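Local atomic coordinates of alpha-L-rhamnosidase (Streptomyces avermitilis, PDB entry 3W5M), a protein that releases terminal alpha-L-rhamnose from citrus flavonoid glycosides and gum arabic, and binds L-rhamnose through a calcium-dependent carbohydrate-binding module. Residues N690-W704 and L716-L730. Sequence-based numbering, arbitrary orientation.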
loop_
_atom_site.group_PDB
_atom_site.type_symbol
_atom_site.label_atom_id
_atom_site.label_comp_id
_atom_site.label_asym_id
_atom_site.label_seq_id
_atom_site.Cartn_x
_atom_site.Cartn_y
_atom_site.Cartn_z
ATOM N N ASN A 690 8.306 18.120 -5.008
ATOM C CA ASN A 690 6.984 18.621 -4.619
ATOM C C ASN A 690 6.518 19.698 -5.595
ATOM O O ASN A 690 7.292 20.142 -6.449
ATOM C CB ASN A 690 7.020 19.209 -3.196
ATOM C CG ASN A 690 8.008 20.345 -3.048
ATOM O OD1 ASN A 690 7.810 21.444 -3.580
ATOM N ND2 ASN A 690 9.082 20.092 -2.307
ATOM N N GLY A 691 5.269 20.131 -5.456
ATOM C CA GLY A 691 4.750 21.246 -6.277
ATOM C C GLY A 691 4.499 20.918 -7.733
ATOM O O GLY A 691 4.520 21.812 -8.595
ATOM N N VAL A 692 4.211 19.650 -8.020
ATOM C CA VAL A 692 4.031 19.191 -9.368
ATOM C C VAL A 692 2.564 19.058 -9.728
ATOM O O VAL A 692 1.818 18.285 -9.083
ATOM C CB VAL A 692 4.715 17.818 -9.574
ATOM C CG1 VAL A 692 4.334 17.195 -10.916
ATOM C CG2 VAL A 692 6.218 17.945 -9.381
ATOM N N ALA A 693 2.168 19.755 -10.798
ATOM C CA ALA A 693 0.821 19.634 -11.368
ATOM C C ALA A 693 0.367 18.218 -11.679
ATOM O O ALA A 693 1.055 17.486 -12.378
ATOM C CB ALA A 693 0.715 20.479 -12.633
ATOM N N GLY A 694 -0.833 17.868 -11.202
ATOM C CA GLY A 694 -1.447 16.566 -11.433
ATOM C C GLY A 694 -0.967 15.544 -10.406
ATOM O O GLY A 694 -1.501 14.432 -10.337
ATOM N N TRP A 695 0.037 15.927 -9.626
ATOM C CA TRP A 695 0.587 15.072 -8.574
ATOM C C TRP A 695 0.128 15.701 -7.243
ATOM O O TRP A 695 -0.845 15.244 -6.653
ATOM C CB TRP A 695 2.132 14.902 -8.723
ATOM C CG TRP A 695 2.481 13.653 -9.534
ATOM C CD1 TRP A 695 3.036 12.481 -9.050
ATOM C CD2 TRP A 695 2.211 13.418 -10.918
ATOM N NE1 TRP A 695 3.161 11.569 -10.053
ATOM C CE2 TRP A 695 2.651 12.104 -11.212
ATOM C CE3 TRP A 695 1.685 14.208 -11.965
ATOM C CZ2 TRP A 695 2.554 11.552 -12.491
ATOM C CZ3 TRP A 695 1.590 13.656 -13.238
ATOM C CH2 TRP A 695 2.017 12.342 -13.491
ATOM N N GLY A 696 0.755 16.802 -6.840
ATOM C CA GLY A 696 0.395 17.524 -5.630
ATOM C C GLY A 696 -1.086 17.835 -5.554
ATOM O O GLY A 696 -1.648 17.930 -4.441
ATOM N N ASP A 697 -1.746 17.951 -6.718
ATOM C CA ASP A 697 -3.188 18.210 -6.757
ATOM C C ASP A 697 -4.089 17.130 -6.153
ATOM O O ASP A 697 -5.277 17.376 -5.938
ATOM C CB ASP A 697 -3.621 18.558 -8.174
ATOM C CG ASP A 697 -2.951 19.824 -8.644
ATOM O OD1 ASP A 697 -3.372 20.919 -8.186
ATOM O OD2 ASP A 697 -1.961 19.699 -9.403
ATOM N N ALA A 698 -3.524 15.958 -5.853
ATOM C CA ALA A 698 -4.245 14.939 -5.122
ATOM C C ALA A 698 -4.813 15.477 -3.820
ATOM O O ALA A 698 -5.863 15.018 -3.369
ATOM C CB ALA A 698 -3.352 13.731 -4.852
ATOM N N GLY A 699 -4.112 16.425 -3.212
ATOM C CA GLY A 699 -4.572 17.110 -1.984
ATOM C C GLY A 699 -5.926 17.811 -2.102
ATOM O O GLY A 699 -6.583 18.063 -1.092
ATOM N N VAL A 700 -6.318 18.156 -3.337
ATOM C CA VAL A 700 -7.617 18.742 -3.660
ATOM C C VAL A 700 -8.593 17.711 -4.263
ATOM O O VAL A 700 -9.768 17.610 -3.853
ATOM C CB VAL A 700 -7.453 19.908 -4.686
ATOM C CG1 VAL A 700 -8.717 20.771 -4.691
ATOM C CG2 VAL A 700 -6.197 20.711 -4.392
ATOM N N THR A 701 -8.106 16.913 -5.217
ATOM C CA THR A 701 -8.977 16.042 -6.003
ATOM C C THR A 701 -9.426 14.809 -5.243
ATOM O O THR A 701 -10.503 14.300 -5.478
ATOM C CB THR A 701 -8.320 15.541 -7.305
ATOM O OG1 THR A 701 -7.120 14.842 -6.993
ATOM C CG2 THR A 701 -7.950 16.722 -8.242
ATOM N N VAL A 702 -8.574 14.331 -4.356
ATOM C CA VAL A 702 -8.920 13.121 -3.593
ATOM C C VAL A 702 -10.007 13.412 -2.504
ATOM O O VAL A 702 -10.971 12.644 -2.378
ATOM C CB VAL A 702 -7.655 12.413 -3.073
ATOM C CG1 VAL A 702 -8.054 11.213 -2.250
ATOM C CG2 VAL A 702 -6.801 11.894 -4.254
ATOM N N PRO A 703 -9.880 14.522 -1.741
ATOM C CA PRO A 703 -11.018 14.875 -0.881
ATOM C C PRO A 703 -12.298 15.072 -1.675
ATOM O O PRO A 703 -13.383 14.649 -1.254
ATOM C CB PRO A 703 -10.562 16.172 -0.208
ATOM C CG PRO A 703 -9.075 16.060 -0.183
ATOM C CD PRO A 703 -8.695 15.339 -1.432
ATOM N N TRP A 704 -12.200 15.704 -2.854
ATOM C CA TRP A 704 -13.405 15.903 -3.639
ATOM C C TRP A 704 -13.996 14.591 -4.126
ATOM O O TRP A 704 -15.214 14.398 -4.091
ATOM C CB TRP A 704 -13.149 16.844 -4.836
ATOM C CG TRP A 704 -14.420 17.217 -5.518
ATOM C CD1 TRP A 704 -14.841 16.819 -6.756
ATOM C CD2 TRP A 704 -15.465 18.046 -4.982
ATOM N NE1 TRP A 704 -16.082 17.365 -7.037
ATOM C CE2 TRP A 704 -16.492 18.119 -5.970
ATOM C CE3 TRP A 704 -15.634 18.740 -3.765
ATOM C CZ2 TRP A 704 -17.677 18.847 -5.776
ATOM C CZ3 TRP A 704 -16.821 19.478 -3.572
ATOM C CH2 TRP A 704 -17.821 19.524 -4.582
ATOM N N LEU A 716 -13.823 17.168 3.560
ATOM C CA LEU A 716 -13.633 18.501 2.967
ATOM C C LEU A 716 -13.185 19.524 3.995
ATOM O O LEU A 716 -12.241 20.287 3.760
ATOM C CB LEU A 716 -14.910 18.987 2.283
ATOM C CG LEU A 716 -15.490 18.181 1.127
ATOM C CD1 LEU A 716 -16.681 18.955 0.591
ATOM C CD2 LEU A 716 -14.452 17.925 0.025
ATOM N N ALA A 717 -13.850 19.545 5.151
ATOM C CA ALA A 717 -13.453 20.479 6.202
ATOM C C ALA A 717 -11.974 20.306 6.604
ATOM O O ALA A 717 -11.259 21.276 6.809
ATOM C CB ALA A 717 -14.401 20.383 7.395
ATOM N N ASP A 718 -11.498 19.066 6.670
ATOM C CA ASP A 718 -10.143 18.807 7.108
ATOM C C ASP A 718 -9.103 19.122 6.026
ATOM O O ASP A 718 -7.944 19.338 6.348
ATOM C CB ASP A 718 -10.007 17.326 7.539
ATOM C CG ASP A 718 -10.697 17.031 8.870
ATOM O OD1 ASP A 718 -11.033 17.970 9.634
ATOM O OD2 ASP A 718 -10.900 15.833 9.171
ATOM N N ALA A 719 -9.535 19.157 4.761
ATOM C CA ALA A 719 -8.649 19.352 3.600
ATOM C C ALA A 719 -8.575 20.832 3.234
ATOM O O ALA A 719 -7.544 21.304 2.772
ATOM C CB ALA A 719 -9.160 18.558 2.400
ATOM N N LEU A 720 -9.647 21.577 3.487
ATOM C CA LEU A 720 -9.721 22.934 2.900
ATOM C C LEU A 720 -8.555 23.892 3.250
ATOM O O LEU A 720 -8.028 24.516 2.342
ATOM C CB LEU A 720 -11.133 23.571 3.042
ATOM C CG LEU A 720 -11.386 24.833 2.203
ATOM C CD1 LEU A 720 -11.195 24.593 0.708
ATOM C CD2 LEU A 720 -12.773 25.402 2.502
ATOM N N PRO A 721 -8.093 23.961 4.526
ATOM C CA PRO A 721 -6.913 24.810 4.829
ATOM C C PRO A 721 -5.621 24.432 4.079
ATOM O O PRO A 721 -4.870 25.318 3.646
ATOM C CB PRO A 721 -6.738 24.642 6.347
ATOM C CG PRO A 721 -8.106 24.233 6.828
ATOM C CD PRO A 721 -8.651 23.353 5.755
ATOM N N SER A 722 -5.354 23.133 3.918
ATOM C CA SER A 722 -4.188 22.680 3.115
ATOM C C SER A 722 -4.363 23.046 1.636
ATOM O O SER A 722 -3.387 23.355 0.961
ATOM C CB SER A 722 -3.938 21.165 3.260
ATOM O OG SER A 722 -4.979 20.419 2.653
ATOM N N VAL A 723 -5.613 23.035 1.164
ATOM C CA VAL A 723 -5.961 23.395 -0.217
ATOM C C VAL A 723 -5.675 24.901 -0.424
ATOM O O VAL A 723 -5.038 25.271 -1.406
ATOM C CB VAL A 723 -7.427 23.035 -0.543
ATOM C CG1 VAL A 723 -7.909 23.687 -1.846
ATOM C CG2 VAL A 723 -7.587 21.515 -0.645
ATOM N N HIS A 724 -6.121 25.734 0.521
ATOM C CA HIS A 724 -5.794 27.180 0.516
ATOM C C HIS A 724 -4.289 27.392 0.418
ATOM O O HIS A 724 -3.826 28.201 -0.403
ATOM C CB HIS A 724 -6.378 27.910 1.750
ATOM C CG HIS A 724 -6.188 29.403 1.725
ATOM N ND1 HIS A 724 -7.146 30.271 1.240
ATOM C CD2 HIS A 724 -5.143 30.179 2.107
ATOM C CE1 HIS A 724 -6.706 31.517 1.330
ATOM N NE2 HIS A 724 -5.490 31.490 1.852
ATOM N N ALA A 725 -3.514 26.666 1.233
ATOM C CA ALA A 725 -2.074 26.841 1.251
ATOM C C ALA A 725 -1.440 26.406 -0.074
ATOM O O ALA A 725 -0.448 26.994 -0.499
ATOM C CB ALA A 725 -1.451 26.103 2.423
ATOM N N TRP A 726 -2.020 25.379 -0.711
ATOM C CA TRP A 726 -1.554 24.858 -2.004
ATOM C C TRP A 726 -1.806 25.911 -3.067
ATOM O O TRP A 726 -0.907 26.196 -3.871
ATOM C CB TRP A 726 -2.290 23.562 -2.335
ATOM C CG TRP A 726 -2.118 22.938 -3.683
ATOM C CD1 TRP A 726 -3.119 22.548 -4.519
ATOM C CD2 TRP A 726 -0.897 22.501 -4.293
ATOM N NE1 TRP A 726 -2.617 21.902 -5.615
ATOM C CE2 TRP A 726 -1.246 21.890 -5.521
ATOM C CE3 TRP A 726 0.463 22.586 -3.928
ATOM C CZ2 TRP A 726 -0.297 21.353 -6.398
ATOM C CZ3 TRP A 726 1.435 22.060 -4.834
ATOM C CH2 TRP A 726 1.034 21.462 -6.049
ATOM N N LEU A 727 -3.000 26.515 -3.049
ATOM C CA LEU A 727 -3.352 27.515 -4.084
ATOM C C LEU A 727 -2.466 28.744 -3.963
ATOM O O LEU A 727 -2.077 29.363 -4.987
ATOM C CB LEU A 727 -4.840 27.907 -4.006
ATOM C CG LEU A 727 -5.856 26.872 -4.518
ATOM C CD1 LEU A 727 -7.275 27.255 -4.131
ATOM C CD2 LEU A 727 -5.747 26.603 -6.015
ATOM N N ARG A 728 -2.161 29.113 -2.720
ATOM C CA ARG A 728 -1.276 30.236 -2.421
ATOM C C ARG A 728 0.137 29.953 -2.941
ATOM O O ARG A 728 0.765 30.820 -3.581
ATOM C CB ARG A 728 -1.296 30.554 -0.935
ATOM C CG ARG A 728 -0.189 31.468 -0.458
ATOM C CD ARG A 728 -0.234 31.569 1.050
ATOM N NE ARG A 728 -1.378 32.356 1.500
ATOM C CZ ARG A 728 -1.773 32.430 2.771
ATOM N NH1 ARG A 728 -1.115 31.752 3.706
ATOM N NH2 ARG A 728 -2.825 33.178 3.108
ATOM N N TYR A 729 0.614 28.729 -2.705
ATOM C CA TYR A 729 1.860 28.255 -3.293
ATOM C C TYR A 729 1.835 28.348 -4.815
ATOM O O TYR A 729 2.804 28.809 -5.424
ATOM C CB TYR A 729 2.162 26.790 -2.869
ATOM C CG TYR A 729 3.295 26.171 -3.670
ATOM C CD1 TYR A 729 4.625 26.310 -3.260
ATOM C CD2 TYR A 729 3.034 25.470 -4.858
ATOM C CE1 TYR A 729 5.664 25.770 -4.017
ATOM C CE2 TYR A 729 4.059 24.896 -5.589
ATOM C CZ TYR A 729 5.362 25.068 -5.176
ATOM O OH TYR A 729 6.351 24.512 -5.933
ATOM N N LEU A 730 0.745 27.921 -5.434
ATOM C CA LEU A 730 0.680 27.859 -6.886
ATOM C C LEU A 730 0.640 29.260 -7.503
ATOM O O LEU A 730 1.205 29.491 -8.571
ATOM C CB LEU A 730 -0.542 27.070 -7.334
ATOM C CG LEU A 730 -0.477 25.539 -7.135
ATOM C CD1 LEU A 730 -1.838 24.952 -7.459
ATOM C CD2 LEU A 730 0.622 24.866 -7.966
HETATM O O HOH W 1 6.069 24.499 -8.694
HETATM O O HOH W 2 -5.732 17.820 1.712
#
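Helix 698-704 runs nearly antiparallel to helix 716-730, at 153° with the axes 9.5 Å apart at their closest, and the chain leading into it follows the same partner, from Gly691 opposite Leu730 to Val700 opposite Val723. Trp726 touches both the loop and the helix, meeting residues from Gly691 to Val700. A chi1 of 172°, which sets CG anti to the backbone N, sends its indole across to the loop, and NE1 donates to Asp697 OD1 at 2.9 Å. The acceptor lies almost in the indole plane, yet the N-H comes from above the carboxylate plane, 57° out of it. Ser767 also bonds OD1, while Asp697 OD2 takes the backbone N of Gly694 at 2.8 Å, using its anti lone pair; the carboxylate thus ties the loop to two helices. Gly696 O sits over one face of the indole and Leu730 CD1 over the opposite one, both toward the rim, and Gly691 CA abuts the far edge, 3.7 Å from Trp726 CZ3. A water joins Gly691 O to Tyr729 OH. Farther along, Val700 CG2 packs 3.6 Å from Trp726 CD1 and also touches Val723. Pro703 CG presses on Ala719 CB at 3.6 Å, and Leu716 CD2 rests against Pro703 O at 3.7 Å and touches the Trp704 ring obliquely near CE3. A second water donates to both Gly699 O and Ser722 OG, whose hydroxyl is itself given to Ala719 O within its own helix. This is a helical hairpin of the (alpha/alpha)6 barrel, and its entry loop carries Trp695, a rhamnose-binding residue whose indole is turned off helix 716-730. Around the pair, Ala698 and Val702 rest on helix 641-654, Pro703 and Ala719 on helix 658-671, and Val700 and Leu727 on helix 756-777.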